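Local coordinates for protein dUTPase (Streptococcus mutans, PDB 3H6X) that probably hydrolyses dUTP to dUMP and diphosphate, as a trimeric magnesium-binding enzyme of the dUTPase family, at residues Tyr89-Pro93 with Asn94-His98. Numbering follows the deposited sequence.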
loop_
_atom_site.group_PDB
_atom_site.type_symbol
_atom_site.label_atom_id
_atom_site.label_comp_id
_atom_site.label_asym_id
_atom_site.label_seq_id
_atom_site.Cartn_x
_atom_site.Cartn_y
_atom_site.Cartn_z
ATOM N N TYR B 89 -12.509 5.229 -14.150
ATOM C CA TYR B 89 -11.997 6.586 -13.985
ATOM C C TYR B 89 -11.605 7.128 -15.367
ATOM O O TYR B 89 -11.837 8.290 -15.686
ATOM C CB TYR B 89 -10.809 6.553 -13.015
ATOM C CG TYR B 89 -10.262 7.912 -12.614
ATOM C CD1 TYR B 89 -11.056 8.851 -11.962
ATOM C CD2 TYR B 89 -8.935 8.215 -12.841
ATOM C CE1 TYR B 89 -10.521 10.102 -11.583
ATOM C CE2 TYR B 89 -8.399 9.433 -12.485
ATOM C CZ TYR B 89 -9.185 10.364 -11.860
ATOM O OH TYR B 89 -8.604 11.568 -11.510
ATOM N N TYR B 90 -11.047 6.247 -16.200
ATOM C CA TYR B 90 -10.666 6.544 -17.585
ATOM C C TYR B 90 -11.753 7.278 -18.349
ATOM O O TYR B 90 -12.891 6.814 -18.414
ATOM C CB TYR B 90 -10.360 5.210 -18.273
ATOM C CG TYR B 90 -9.999 5.243 -19.736
ATOM C CD1 TYR B 90 -8.761 5.733 -20.162
ATOM C CD2 TYR B 90 -10.877 4.726 -20.696
ATOM C CE1 TYR B 90 -8.421 5.724 -21.521
ATOM C CE2 TYR B 90 -10.538 4.708 -22.039
ATOM C CZ TYR B 90 -9.319 5.208 -22.450
ATOM O OH TYR B 90 -8.985 5.178 -23.796
ATOM N N ASN B 91 -11.380 8.412 -18.939
ATOM C CA ASN B 91 -12.289 9.187 -19.787
ATOM C C ASN B 91 -13.541 9.733 -19.091
ATOM O O ASN B 91 -14.533 10.045 -19.762
ATOM C CB ASN B 91 -12.675 8.393 -21.041
ATOM C CG ASN B 91 -11.617 8.456 -22.119
ATOM O OD1 ASN B 91 -10.727 9.307 -22.081
ATOM N ND2 ASN B 91 -11.717 7.557 -23.111
ATOM N N ASN B 92 -13.499 9.876 -17.767
ATOM C CA ASN B 92 -14.628 10.481 -17.054
ATOM C C ASN B 92 -14.809 11.934 -17.521
ATOM O O ASN B 92 -13.861 12.547 -18.016
ATOM C CB ASN B 92 -14.483 10.352 -15.524
ATOM C CG ASN B 92 -13.423 11.291 -14.944
ATOM O OD1 ASN B 92 -12.371 10.857 -14.445
ATOM N ND2 ASN B 92 -13.702 12.582 -14.999
ATOM N N PRO B 93 -16.041 12.465 -17.418
ATOM C CA PRO B 93 -16.324 13.793 -17.975
ATOM C C PRO B 93 -15.688 14.941 -17.203
ATOM O O PRO B 93 -15.695 16.059 -17.729
ATOM C CB PRO B 93 -17.853 13.915 -17.870
ATOM C CG PRO B 93 -18.365 12.640 -17.316
ATOM C CD PRO B 93 -17.214 11.857 -16.765
ATOM N N ASN B 94 -15.173 14.690 -16.008
ATOM C CA ASN B 94 -14.647 15.762 -15.154
ATOM C C ASN B 94 -13.179 16.072 -15.438
ATOM O O ASN B 94 -12.797 17.237 -15.549
ATOM C CB ASN B 94 -14.815 15.419 -13.670
ATOM C CG ASN B 94 -16.266 15.314 -13.248
ATOM O OD1 ASN B 94 -17.160 15.870 -13.895
ATOM N ND2 ASN B 94 -16.510 14.611 -12.140
ATOM N N ASN B 95 -12.338 15.043 -15.554
ATOM C CA ASN B 95 -10.913 15.309 -15.798
ATOM C C ASN B 95 -10.267 14.286 -16.727
ATOM O O ASN B 95 -9.019 14.199 -16.812
ATOM C CB ASN B 95 -10.136 15.411 -14.481
ATOM C CG ASN B 95 -9.991 14.069 -13.783
ATOM O OD1 ASN B 95 -10.469 13.039 -14.277
ATOM N ND2 ASN B 95 -9.338 14.071 -12.619
ATOM N N GLU B 96 -11.119 13.538 -17.432
ATOM C CA GLU B 96 -10.692 12.599 -18.474
ATOM C C GLU B 96 -9.982 11.379 -17.884
ATOM O O GLU B 96 -9.442 10.559 -18.636
ATOM C CB GLU B 96 -9.767 13.305 -19.467
ATOM C CG GLU B 96 -9.783 12.722 -20.865
ATOM C CD GLU B 96 -8.880 13.490 -21.821
ATOM O OE1 GLU B 96 -9.031 14.727 -21.948
ATOM O OE2 GLU B 96 -8.033 12.852 -22.466
ATOM N N GLY B 97 -9.978 11.265 -16.557
ATOM C CA GLY B 97 -9.272 10.166 -15.915
ATOM C C GLY B 97 -7.809 10.458 -15.683
ATOM O O GLY B 97 -7.001 9.556 -15.445
ATOM N N HIS B 98 -7.468 11.740 -15.723
ATOM C CA HIS B 98 -6.093 12.169 -15.457
ATOM C C HIS B 98 -5.643 11.678 -14.089
ATOM O O HIS B 98 -6.260 11.983 -13.069
ATOM C CB HIS B 98 -6.035 13.690 -15.505
ATOM C CG HIS B 98 -4.641 14.261 -15.432
ATOM N ND1 HIS B 98 -4.416 15.606 -15.310
ATOM C CD2 HIS B 98 -3.431 13.652 -15.451
ATOM C CE1 HIS B 98 -3.095 15.820 -15.267
ATOM N NE2 HIS B 98 -2.489 14.657 -15.367
#
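Tyr89 lays its ring over Gly97 at the tightly packed end of this loop, with Gly97 CA 3.9 Å from the ring centroid and offset toward the rim, a CH-pi contact. With CG turned away from the backbone N (chi1 -173°), the ring extends along the returning chain, and its hydroxyl meets two partners there. Tyr89 OH donates to His98 O at 2.8 Å, the carbonyl oxygen sitting at the ring edge, and accepts a nearly straight bond (164°) from Asn95 ND2, also at 2.8 Å. The Asn95 amide stands almost perpendicular to the ring, with planes 81° apart, and holds the Tyr89 hydroxyl close to the amide plane. Its other end closes an Asx turn, Asn95 OD1 accepting from Gly97 N at 2.9 Å from above the carbonyl plane. Gly97 is buried, with backbone angles that by themselves call for glycine, and its CA is only 3.2 Å from Tyr89 O.

The whole is an irregular hairpin-like excursion between strands 82-85 and 100-105 of the jelly-roll, with a type II turn at Tyr89-Asn92 on the way out and a type I' turn at Asn95-His98 on the way back. Two backbone bonds tie its limbs: Asn91 N bonds Glu96 O at 2.9 Å, and Glu96 N bonds Asn92 O at 3.0 Å.

Asn91 and Glu96 make a looser side-by-side pair, Asn91 OD1 lying 3.7 Å from Glu96 CG, and other residues hold their polar ends. Asn91 OD1 accepts a hydrogen bond from Lys53, while Glu96 forms a salt bridge to Lys53 through OE2 and a hydrogen bond to Thr11 through OE1. Toward solvent the contact thins, and Pro93 and Asn94 form the exposed tip.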